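Local coordinates for Oxidored_FMN domain-containing protein ([Pseudomonas] geniculata N1, PDB 6L6J), which probably acts as an amine oxidase on 6-hydroxypseudooxynicotine, carrying FMN, a [4Fe-4S] cluster and a bound ADP in one chain, at residues 462-466 with 467-471; 552-556 with 557-561; 317-320 with 321-324; 505-509 with 510-514; 36-39 with 40-44. All blocks are in the same frame, centred on the assembly; numbering follows the deposited sequence.

In the fold
Along the chain the contacts run in the order 5, 3, 1, 4, 2, and all five are local, each joining neighbouring residues at a turn or helix start. Contacts 5 and 3 belong to the FMN-binding parallel barrel: contact 5 opens helix 38-51 after the first strand, contact 3 follows the eighth. Their centres are about 19 Å apart, and Phe44 CZ packs on Ile324 CG1 at 4.3 Å. Contact 1 lies at the ADP site of the five-stranded Rossmann-like sheet, about 43 Å from contact 3 between centres. Contacts 4 and 2, about 21 Å apart between centres, share the mixed sheet of the second alpha/beta domain. Flavin and nucleotide sites thus occupy separate domains.

Contact 1 (462-466 with 467-471); sequences SPLGA and DDVAG. With ADP (adenosine-5'-diphosphate), chain D.
Gly465 is the N-cap of helix 466-472, and the first turn closes just after it through a nearly straight backbone bond, Ala470 N to Ala466 O at 3.2 Å (N-H...O 167°). Asp468 is the side chain that turns back over this helix start. Its CG lies anti to its own carbonyl carbon (chi1 -39°), which carries the carboxylate back toward the loop, where OD2 accepts a hydrogen bond from the N-cap amide, Gly465 N. The donor meets OD2 on the anti side, 32° out of the carboxylate plane. Asp468 N bonds Gly465 O weakly. Apolar atoms close the same turn. Leu464 CD2 passes obliquely by Asp468 CB at 4.1 Å, Leu464 CB rests 4.2 Å from Val469 CG2, and that methyl also lies 3.4 Å from Gly465 O. Leu464 and Val469 both pack on Ile394 of strand 390-394. On the loop side, Leu464 N donates to ADP N1 at 3.3 Å and Leu464 O accepts from ADP N6 at 3.0 Å. One backbone acceptor and one donor therefore match the N1 and N6 edge of adenine, a pattern that guanine would not fit, while the Asp468 carboxylate is probably favoured by the positive end of the helix dipole.

Contact 2 (552-556 with 557-561); sequences TTASD and PSPWT
Ala554 and Pro559 make the main apolar contact, the methyl CB of Ala554 meeting Pro559 CG at 3.3 Å, with Pro559 CD farther off at 4.1 Å. The proline ring also borders a carbonyl, since Asp556 O lies 3.5 Å from Pro559 CD. A looser apolar approach joins Thr552 CG2 to Pro557 CA at 4.4 Å. Two sets of hydrogen bonds lie within the loop, one near each end, and outside partners add to them. In the first, Ala554 N donates to Thr552 OG1 at 3.1 Å (N-H...O 158°), an ST turn; with OG1 set opposite the backbone N (chi1 -175°), the hydroxyl lies toward the following residues, and it is also hydrogen-bonded to Asp527 O. In the second, Ser558 O is gripped twice within the type I turn 558-561, by Thr561 N at 2.8 Å and by Thr561 OG1, which arrive from opposite faces of the carbonyl plane. Ser558 OG is hydrogen-bonded to Tyr531 O. The loop leads from strand 547-552 of the mixed sheet to helix 561-564; Tyr530 packs on both Ala554 and Pro559, and Val571 of helix 567-577 touches Pro557.

Contact 3 (317-320 with 321-324); sequences IGAA and RPSI. With FMN (flavin mononucleotide), chain B; SF4 (iron/sulfur cluster), chain C.
Ala320 O meets two groups of the following turn: Ser323 OG, in a hydrogen bond so short that its detail is doubtful, and Ile324 N, in a weak one at 3.1 Å. A chi1 of 67° sets Ser323 OG between its backbone N and carbonyl carbon, toward this oxygen. The FMN phosphate gathers firmer bonds. Ala320 N donates to O2P at 2.9 Å, almost straight (177°), and Arg321 N reaches O3P at 3.2 Å. The Arg321 guanidinium comes edge-on with the phosphorus in its plane, NE bonding O3P at 2.7 Å and NH2 bonding O1P at 2.9 Å, while NH1 is hydrogen-bonded to Asn348 OD1 and Gly268 O. With a lysine in its place, the paired, edge-on NE and NH2 bonds to O3P and O1P would probably be lost as a set, and Asn348 and Gly268 would lose their NH1 donor. Ala319 CB and Pro322 CB make an apolar contact at 4.2 Å, and Ile324 CG2 packs on cluster sulfur S1 at 3.6 Å. Such a phosphate site is familiar from flavin-binding TIM barrels: strand 316-319 pairs with strand 24-26, and helix 321-325 follows it, Ser323 O being bound by Arg48 of helix 38-51.

Contact 4 (505-509 with 510-514); sequences HVLTP and EDILD
Leu513 N donates to Pro509 O at 2.9 Å (N-H...O 165°), the first full turn of helix 509-513. At the start of this turn, Thr508, the N-cap residue, and Asp511 form a capping box. Asp511 OD2 accepts from Thr508 N at 3.3 Å, the donor on the anti side of the oxygen, 19° out of the carboxylate plane; Thr508 OG1 in turn caps Glu510 N at 3.0 Å, and Asp511 N bonds Thr508 O weakly. With CG anti to its carbonyl carbon (chi1 -60°), the Asp511 carboxylate turns back along the chain, and OD1 is fixed by a salt bridge to Arg516. Leu507 runs at about a right angle to this aspartate, with CB 3.4 Å from OD2 and CD2 also against the carboxylate. Two apolar pairs follow: Leu507 CD1 with Ile512 CD1 at 4.4 Å, and Pro509 CB with Leu513 CD1 at 4.3 Å. From the bent Glu510, OE1 makes a salt bridge to Arg429 and OE2 accepts from Trp485 N. The box thus marks the passage from strand 506-507, parallel to strand 612-621, into a helix that packs through Pro509, Ile512 and Leu513 on helix 533-542, while Leu513 also touches helix 426-430.

Contact 5 (36-39 with 40-44); sequences TALE and EMIAF
Glu40 leans back over Ala37, the N-cap residue of helix 38-51, one helical turn earlier. Its CB lies 3.4 Å from Ala37 O; CG then comes 3.8 Å from the Ala37 methyl CB, and the chain continues extended (chi2 -165°), bringing CD along the same methyl. At the tip OE1 is 3.6 Å from Ala37 CB, with OE2 farther away. The contact is thus the aliphatic stem and carboxylate laid against one methyl, and Arg359 and Val373 touch the same side chain from neighbouring loops. Were an alanine here, the chain would stop at CB, and the Ala37 methyl would probably lose the stem and carboxylate packed on it, and Arg359 and Val373 the side chain they touch. On another side of the helix, Leu38 CG and Ile42 CD1 meet at 3.8 Å, crossing at a slant. Backbone bonds hold the turn regular: Met41 N to Ala37 O at 3.3 Å, Ile42 N to Leu38 O at 2.8 Å and Ala43 N to Glu39 O at 2.9 Å. The helix links barrel strands 24-26 and 55-62 in a beta-alpha-beta unit. Beside it runs helix 83-94: Pro85 meets Leu38, and Arg88 touches Leu38 and Ile42 while making a salt bridge to Glu39.

Contact 1 (462-466 with 467-471)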
# COMPACT_ATOMS: atom_id res chain seq x y z
N SER A 462 -14.29 17.50 -25.81
CA SER A 462 -15.09 18.66 -25.36
C SER A 462 -14.27 19.55 -24.43
O SER A 462 -14.43 19.52 -23.22
CB SER A 462 -16.36 18.14 -24.74
OG SER A 462 -16.91 17.10 -25.54
N PRO A 463 -13.37 20.40 -24.99
CA PRO A 463 -12.79 21.50 -24.24
C PRO A 463 -13.89 22.54 -24.00
O PRO A 463 -14.57 22.86 -24.95
CB PRO A 463 -11.64 22.02 -25.13
CG PRO A 463 -12.03 21.61 -26.53
CD PRO A 463 -12.87 20.35 -26.37
N LEU A 464 -14.07 22.97 -22.76
CA LEU A 464 -15.18 23.88 -22.34
C LEU A 464 -14.61 25.24 -21.92
O LEU A 464 -13.73 25.27 -21.02
CB LEU A 464 -15.96 23.23 -21.19
CG LEU A 464 -16.61 21.88 -21.49
CD1 LEU A 464 -17.31 21.32 -20.26
CD2 LEU A 464 -17.60 21.98 -22.65
N GLY A 465 -15.07 26.31 -22.57
CA GLY A 465 -14.95 27.70 -22.08
C GLY A 465 -16.01 27.96 -21.03
O GLY A 465 -16.90 27.08 -20.88
N ALA A 466 -15.94 29.11 -20.34
CA ALA A 466 -16.86 29.53 -19.26
C ALA A 466 -18.28 29.68 -19.80
O ALA A 466 -19.23 29.33 -19.06
CB ALA A 466 -16.39 30.81 -18.64
N ASP A 467 -18.41 30.16 -21.04
CA ASP A 467 -19.69 30.34 -21.77
C ASP A 467 -20.42 28.99 -21.85
O ASP A 467 -21.60 28.94 -21.48
CB ASP A 467 -19.48 30.85 -23.20
CG ASP A 467 -19.17 32.34 -23.29
OD1 ASP A 467 -19.98 33.13 -22.75
OD2 ASP A 467 -18.12 32.69 -23.87
N ASP A 468 -19.71 27.96 -22.32
CA ASP A 468 -20.28 26.62 -22.63
C ASP A 468 -20.89 26.05 -21.35
O ASP A 468 -21.96 25.43 -21.44
CB ASP A 468 -19.23 25.68 -23.23
CG ASP A 468 -18.26 26.34 -24.20
OD1 ASP A 468 -18.72 27.12 -25.06
OD2 ASP A 468 -17.06 26.10 -24.09
N VAL A 469 -20.25 26.30 -20.20
CA VAL A 469 -20.62 25.74 -18.87
C VAL A 469 -21.90 26.41 -18.38
O VAL A 469 -22.78 25.68 -17.89
CB VAL A 469 -19.48 25.92 -17.84
CG1 VAL A 469 -19.88 25.45 -16.45
CG2 VAL A 469 -18.20 25.22 -18.30
N ALA A 470 -22.00 27.74 -18.50
CA ALA A 470 -23.23 28.52 -18.19
C ALA A 470 -24.40 28.00 -19.03
O ALA A 470 -25.47 27.72 -18.45
CB ALA A 470 -22.99 29.99 -18.44
N GLY A 471 -24.20 27.89 -20.35
CA GLY A 471 -25.18 27.37 -21.32
C GLY A 471 -25.83 26.08 -20.85
O GLY A 471 -27.07 25.99 -20.91
PB ADP D . -6.72 15.21 -11.46
O1B ADP D . -7.91 14.41 -11.92
O2B ADP D . -5.65 14.37 -10.76
O3B ADP D . -7.12 16.43 -10.67
PA ADP D . -5.84 15.34 -14.25
O1A ADP D . -5.75 13.85 -14.22
O2A ADP D . -4.71 16.11 -14.81
O3A ADP D . -6.03 15.84 -12.76
O5' ADP D . -7.24 15.77 -14.94
C5' ADP D . -7.37 16.99 -15.72
C4' ADP D . -8.10 16.68 -17.01
O4' ADP D . -9.01 17.77 -17.29
C3' ADP D . -7.21 16.56 -18.26
O3' ADP D . -7.69 15.61 -19.20
C2' ADP D . -7.29 17.98 -18.82
O2' ADP D . -6.87 18.14 -20.16
C1' ADP D . -8.78 18.21 -18.61
N9 ADP D . -9.21 19.60 -18.78
C8 ADP D . -8.54 20.75 -18.41
N7 ADP D . -9.18 21.84 -18.73
C5 ADP D . -10.34 21.40 -19.36
C6 ADP D . -11.45 22.07 -19.93
N6 ADP D . -11.59 23.38 -19.95
N1 ADP D . -12.44 21.31 -20.47
C2 ADP D . -12.31 19.98 -20.44
N3 ADP D . -11.33 19.25 -19.92
C4 ADP D . -10.37 20.02 -19.39

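Contact 2 (552-556 with 557-561)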
# COMPACT_ATOMS: atom_id res chain seq x y z
N THR A 552 19.42 14.46 -6.88
CA THR A 552 18.46 15.04 -5.91
C THR A 552 19.17 15.84 -4.80
O THR A 552 20.34 15.55 -4.49
CB THR A 552 17.55 13.98 -5.30
OG1 THR A 552 16.63 14.73 -4.49
CG2 THR A 552 18.28 12.93 -4.47
N THR A 553 18.42 16.78 -4.21
CA THR A 553 18.80 17.60 -3.03
C THR A 553 18.58 16.80 -1.75
O THR A 553 19.21 17.13 -0.73
CB THR A 553 18.00 18.91 -2.99
OG1 THR A 553 16.61 18.59 -3.09
CG2 THR A 553 18.39 19.87 -4.10
N ALA A 554 17.74 15.78 -1.83
CA ALA A 554 17.47 14.80 -0.75
C ALA A 554 18.69 13.89 -0.53
O ALA A 554 19.54 13.74 -1.44
CB ALA A 554 16.23 14.01 -1.08
N SER A 555 18.78 13.30 0.66
CA SER A 555 19.91 12.43 1.07
C SER A 555 19.76 11.03 0.45
O SER A 555 20.79 10.33 0.36
CB SER A 555 20.00 12.34 2.55
OG SER A 555 20.26 13.62 3.08
N ASP A 556 18.54 10.65 0.08
CA ASP A 556 18.21 9.34 -0.51
C ASP A 556 17.49 9.57 -1.82
O ASP A 556 16.77 10.56 -1.95
CB ASP A 556 17.38 8.52 0.48
CG ASP A 556 18.15 8.15 1.73
OD1 ASP A 556 19.09 7.37 1.63
OD2 ASP A 556 17.79 8.66 2.78
N PRO A 557 17.68 8.68 -2.84
CA PRO A 557 16.91 8.77 -4.08
C PRO A 557 15.43 8.56 -3.75
O PRO A 557 15.13 7.70 -2.95
CB PRO A 557 17.50 7.67 -4.99
CG PRO A 557 18.21 6.72 -4.05
CD PRO A 557 18.65 7.57 -2.87
N SER A 558 14.57 9.39 -4.36
CA SER A 558 13.09 9.30 -4.34
C SER A 558 12.58 9.06 -2.93
O SER A 558 11.92 8.05 -2.67
CB SER A 558 12.61 8.23 -5.29
OG SER A 558 12.93 8.58 -6.63
N PRO A 559 12.87 9.99 -2.00
CA PRO A 559 12.70 9.78 -0.55
C PRO A 559 11.39 9.08 -0.16
O PRO A 559 11.42 8.19 0.69
CB PRO A 559 12.74 11.19 0.01
CG PRO A 559 13.70 11.88 -0.89
CD PRO A 559 13.41 11.33 -2.28
N TRP A 560 10.30 9.48 -0.82
CA TRP A 560 8.94 9.01 -0.46
C TRP A 560 8.85 7.48 -0.60
O TRP A 560 7.95 6.87 0.04
CB TRP A 560 7.88 9.70 -1.32
CG TRP A 560 6.49 9.32 -0.90
CD1 TRP A 560 5.57 8.60 -1.60
CD2 TRP A 560 5.92 9.57 0.39
NE1 TRP A 560 4.44 8.41 -0.85
CE2 TRP A 560 4.63 8.99 0.38
CE3 TRP A 560 6.35 10.25 1.53
CZ2 TRP A 560 3.78 9.10 1.47
CZ3 TRP A 560 5.52 10.32 2.62
CH2 TRP A 560 4.25 9.74 2.59
N THR A 561 9.72 6.89 -1.45
CA THR A 561 9.72 5.43 -1.74
C THR A 561 10.23 4.65 -0.53
O THR A 561 9.93 3.47 -0.46
CB THR A 561 10.46 5.11 -3.04
OG1 THR A 561 11.83 5.51 -2.96
CG2 THR A 561 9.80 5.78 -4.23

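Contact 3 (317-320 with 321-324)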
# COMPACT_ATOMS: atom_id res chain seq x y z
N ILE A 317 -6.50 -18.48 -0.53
CA ILE A 317 -6.12 -17.22 -1.23
C ILE A 317 -5.89 -16.14 -0.16
O ILE A 317 -6.90 -15.53 0.33
CB ILE A 317 -7.23 -16.82 -2.24
CG1 ILE A 317 -7.46 -17.93 -3.27
CG2 ILE A 317 -6.94 -15.49 -2.93
CD1 ILE A 317 -6.20 -18.45 -3.93
N GLY A 318 -4.62 -15.94 0.21
CA GLY A 318 -4.22 -14.86 1.13
C GLY A 318 -4.27 -13.51 0.44
O GLY A 318 -3.76 -13.43 -0.69
N ALA A 319 -4.85 -12.50 1.08
CA ALA A 319 -4.86 -11.11 0.55
C ALA A 319 -4.74 -10.09 1.67
O ALA A 319 -5.30 -10.30 2.75
CB ALA A 319 -6.09 -10.87 -0.27
N ALA A 320 -4.00 -9.01 1.40
CA ALA A 320 -4.05 -7.74 2.17
C ALA A 320 -4.52 -6.64 1.21
O ALA A 320 -5.68 -6.26 1.29
CB ALA A 320 -2.71 -7.43 2.82
N ARG A 321 -3.64 -6.22 0.29
CA ARG A 321 -3.89 -5.04 -0.57
C ARG A 321 -5.19 -5.22 -1.36
O ARG A 321 -6.03 -4.33 -1.39
CB ARG A 321 -2.69 -4.72 -1.48
CG ARG A 321 -1.64 -3.87 -0.78
CD ARG A 321 -0.32 -3.77 -1.49
NE ARG A 321 0.21 -5.09 -1.83
CZ ARG A 321 1.23 -5.28 -2.66
NH1 ARG A 321 1.87 -4.25 -3.18
NH2 ARG A 321 1.61 -6.50 -2.96
N PRO A 322 -5.41 -6.37 -2.01
CA PRO A 322 -6.67 -6.58 -2.75
C PRO A 322 -7.92 -6.37 -1.88
O PRO A 322 -8.88 -5.75 -2.36
CB PRO A 322 -6.54 -8.02 -3.26
CG PRO A 322 -5.04 -8.21 -3.37
CD PRO A 322 -4.47 -7.48 -2.17
N SER A 323 -7.87 -6.83 -0.62
CA SER A 323 -8.96 -6.64 0.36
C SER A 323 -9.11 -5.17 0.78
O SER A 323 -10.17 -4.82 1.32
CB SER A 323 -8.78 -7.55 1.57
OG SER A 323 -7.65 -7.18 2.32
N ILE A 324 -8.06 -4.36 0.64
CA ILE A 324 -8.06 -2.91 1.00
C ILE A 324 -8.80 -2.17 -0.11
O ILE A 324 -9.72 -1.40 0.20
CB ILE A 324 -6.62 -2.40 1.20
CG1 ILE A 324 -6.03 -2.88 2.53
CG2 ILE A 324 -6.54 -0.88 1.07
CD1 ILE A 324 -4.53 -2.63 2.69
N1 FMN B . 2.10 -8.21 7.41
C2 FMN B . 2.21 -8.59 8.72
O2 FMN B . 2.59 -9.74 8.94
N3 FMN B . 1.90 -7.83 9.77
C4 FMN B . 1.44 -6.57 9.60
O4 FMN B . 1.16 -5.87 10.56
C4A FMN B . 1.31 -6.05 8.21
N5 FMN B . 0.87 -4.79 7.96
C5A FMN B . 0.70 -4.39 6.68
C6 FMN B . 0.16 -3.13 6.42
C7 FMN B . -0.02 -2.74 5.11
C7M FMN B . -0.53 -1.37 4.86
C8 FMN B . 0.29 -3.64 4.00
C8M FMN B . 0.13 -3.22 2.57
C9 FMN B . 0.81 -4.89 4.23
C9A FMN B . 1.02 -5.32 5.54
N10 FMN B . 1.51 -6.61 5.80
C10 FMN B . 1.66 -6.98 7.11
C1' FMN B . 1.85 -7.58 4.71
C2' FMN B . 0.59 -8.26 4.20
O2' FMN B . 0.10 -9.07 5.25
C3' FMN B . 0.85 -9.13 3.00
O3' FMN B . 1.71 -10.20 3.39
C4' FMN B . 1.47 -8.39 1.81
O4' FMN B . 0.82 -7.12 1.62
C5' FMN B . 1.42 -9.24 0.55
O5' FMN B . 0.06 -9.49 0.24
P FMN B . -0.73 -8.55 -0.81
O1P FMN B . -0.03 -8.72 -2.14
O2P FMN B . -2.11 -9.11 -0.76
O3P FMN B . -0.62 -7.14 -0.24
FE1 SF4 C . -2.54 1.28 -4.04
FE2 SF4 C . -3.59 -1.53 -3.69
FE3 SF4 C . -5.09 0.80 -2.58
FE4 SF4 C . -2.51 -0.11 -1.29
S1 SF4 C . -4.32 -1.02 -1.76
S2 SF4 C . -3.23 1.73 -2.10
S3 SF4 C . -1.75 -0.55 -3.20
S4 SF4 C . -4.37 0.29 -4.46

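Contact 4 (505-509 with 510-514)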
# COMPACT_ATOMS: atom_id res chain seq x y z
N HIS A 505 17.48 23.06 -24.53
CA HIS A 505 17.86 21.67 -24.17
C HIS A 505 17.23 21.27 -22.82
O HIS A 505 17.28 20.05 -22.47
CB HIS A 505 19.39 21.49 -24.24
CG HIS A 505 20.13 22.03 -23.07
ND1 HIS A 505 20.13 23.38 -22.75
CD2 HIS A 505 20.90 21.41 -22.13
CE1 HIS A 505 20.85 23.56 -21.67
NE2 HIS A 505 21.33 22.37 -21.26
N VAL A 506 16.67 22.24 -22.07
CA VAL A 506 16.02 22.02 -20.74
C VAL A 506 14.56 21.59 -20.94
O VAL A 506 13.83 22.26 -21.70
CB VAL A 506 16.13 23.25 -19.82
CG1 VAL A 506 15.52 22.99 -18.45
CG2 VAL A 506 17.57 23.71 -19.67
N LEU A 507 14.15 20.51 -20.28
CA LEU A 507 12.81 19.90 -20.41
C LEU A 507 12.16 19.74 -19.02
O LEU A 507 12.83 19.94 -17.99
CB LEU A 507 12.95 18.53 -21.07
CG LEU A 507 13.82 18.47 -22.34
CD1 LEU A 507 14.13 17.04 -22.72
CD2 LEU A 507 13.14 19.20 -23.49
N THR A 508 10.88 19.37 -19.04
CA THR A 508 10.05 19.04 -17.86
C THR A 508 9.40 17.68 -18.12
O THR A 508 9.41 17.21 -19.26
CB THR A 508 8.96 20.09 -17.64
OG1 THR A 508 7.80 19.68 -18.36
CG2 THR A 508 9.37 21.48 -18.07
N PRO A 509 8.82 17.02 -17.10
CA PRO A 509 8.09 15.78 -17.30
C PRO A 509 7.03 15.84 -18.42
O PRO A 509 6.76 14.81 -18.97
CB PRO A 509 7.42 15.54 -15.94
CG PRO A 509 8.35 16.18 -14.95
CD PRO A 509 8.91 17.39 -15.68
N GLU A 510 6.48 17.02 -18.72
CA GLU A 510 5.46 17.21 -19.80
C GLU A 510 5.99 16.64 -21.13
O GLU A 510 5.27 15.84 -21.76
CB GLU A 510 5.06 18.68 -19.94
CG GLU A 510 4.19 19.19 -18.80
CD GLU A 510 2.92 18.40 -18.51
OE1 GLU A 510 2.24 18.00 -19.47
OE2 GLU A 510 2.62 18.18 -17.33
N ASP A 511 7.23 16.99 -21.49
CA ASP A 511 7.91 16.55 -22.74
C ASP A 511 8.06 15.02 -22.75
O ASP A 511 7.84 14.41 -23.81
CB ASP A 511 9.28 17.23 -22.90
CG ASP A 511 9.19 18.74 -22.98
OD1 ASP A 511 8.46 19.24 -23.86
OD2 ASP A 511 9.82 19.41 -22.13
N ILE A 512 8.42 14.42 -21.62
CA ILE A 512 8.68 12.95 -21.54
C ILE A 512 7.35 12.21 -21.60
O ILE A 512 7.30 11.14 -22.22
CB ILE A 512 9.48 12.57 -20.29
CG1 ILE A 512 10.70 13.48 -20.11
CG2 ILE A 512 9.88 11.10 -20.35
CD1 ILE A 512 11.50 13.73 -21.37
N LEU A 513 6.32 12.76 -20.96
CA LEU A 513 4.92 12.24 -21.01
C LEU A 513 4.41 12.31 -22.46
O LEU A 513 3.64 11.42 -22.85
CB LEU A 513 4.06 13.04 -20.02
CG LEU A 513 4.26 12.69 -18.53
CD1 LEU A 513 3.87 13.83 -17.62
CD2 LEU A 513 3.46 11.45 -18.16
N ASP A 514 4.85 13.29 -23.25
CA ASP A 514 4.43 13.47 -24.67
C ASP A 514 5.33 12.69 -25.64
O ASP A 514 5.05 12.75 -26.84
CB ASP A 514 4.44 14.94 -25.08
CG ASP A 514 3.35 15.75 -24.44
OD1 ASP A 514 2.36 15.13 -23.99
OD2 ASP A 514 3.51 16.98 -24.37

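Contact 5 (36-39 with 40-44)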
# COMPACT_ATOMS: atom_id res chain seq x y z
N THR A 36 -6.12 3.32 20.50
CA THR A 36 -6.35 4.78 20.58
C THR A 36 -7.46 5.17 19.59
O THR A 36 -8.09 6.21 19.81
CB THR A 36 -4.98 5.47 20.46
OG1 THR A 36 -4.09 4.59 19.77
CG2 THR A 36 -4.35 5.75 21.80
N ALA A 37 -7.75 4.33 18.59
CA ALA A 37 -8.77 4.59 17.54
C ALA A 37 -9.52 3.29 17.24
O ALA A 37 -9.51 2.80 16.08
CB ALA A 37 -8.12 5.18 16.31
N LEU A 38 -10.18 2.76 18.27
CA LEU A 38 -10.92 1.47 18.26
C LEU A 38 -12.00 1.49 17.16
O LEU A 38 -12.17 0.48 16.46
CB LEU A 38 -11.52 1.26 19.65
CG LEU A 38 -12.03 -0.14 19.98
CD1 LEU A 38 -10.93 -1.17 19.87
CD2 LEU A 38 -12.66 -0.16 21.38
N GLU A 39 -12.72 2.61 17.03
CA GLU A 39 -13.91 2.70 16.14
C GLU A 39 -13.45 2.60 14.68
O GLU A 39 -14.16 1.97 13.86
CB GLU A 39 -14.69 3.97 16.46
CG GLU A 39 -15.36 3.94 17.82
CD GLU A 39 -16.59 3.05 17.90
OE1 GLU A 39 -16.84 2.47 18.99
OE2 GLU A 39 -17.30 2.94 16.87
N GLU A 40 -12.28 3.18 14.39
CA GLU A 40 -11.63 3.14 13.05
C GLU A 40 -11.35 1.66 12.71
O GLU A 40 -11.82 1.18 11.65
CB GLU A 40 -10.38 4.02 13.06
CG GLU A 40 -10.65 5.44 13.54
CD GLU A 40 -9.59 6.49 13.25
OE1 GLU A 40 -8.45 6.12 12.86
OE2 GLU A 40 -9.89 7.69 13.48
N MET A 41 -10.64 0.96 13.59
CA MET A 41 -10.32 -0.48 13.49
C MET A 41 -11.60 -1.31 13.29
O MET A 41 -11.67 -2.06 12.32
CB MET A 41 -9.61 -0.88 14.78
CG MET A 41 -9.23 -2.32 14.85
SD MET A 41 -8.13 -2.49 16.28
CE MET A 41 -6.60 -1.95 15.52
N ILE A 42 -12.59 -1.14 14.18
CA ILE A 42 -13.90 -1.84 14.13
C ILE A 42 -14.52 -1.63 12.74
O ILE A 42 -14.71 -2.62 12.05
CB ILE A 42 -14.81 -1.38 15.29
CG1 ILE A 42 -14.44 -2.09 16.60
CG2 ILE A 42 -16.29 -1.58 14.99
CD1 ILE A 42 -14.95 -1.39 17.86
N ALA A 43 -14.81 -0.39 12.34
CA ALA A 43 -15.45 -0.03 11.05
C ALA A 43 -14.61 -0.56 9.87
O ALA A 43 -15.17 -1.05 8.87
CB ALA A 43 -15.64 1.48 10.98
N PHE A 44 -13.28 -0.46 9.97
CA PHE A 44 -12.36 -0.96 8.93
C PHE A 44 -12.61 -2.45 8.76
O PHE A 44 -12.97 -2.84 7.66
CB PHE A 44 -10.89 -0.67 9.24
CG PHE A 44 -9.98 -1.04 8.10
CD1 PHE A 44 -9.75 -0.15 7.06
CD2 PHE A 44 -9.40 -2.31 8.03
CE1 PHE A 44 -8.95 -0.51 5.98
CE2 PHE A 44 -8.61 -2.67 6.95
CZ PHE A 44 -8.39 -1.77 5.93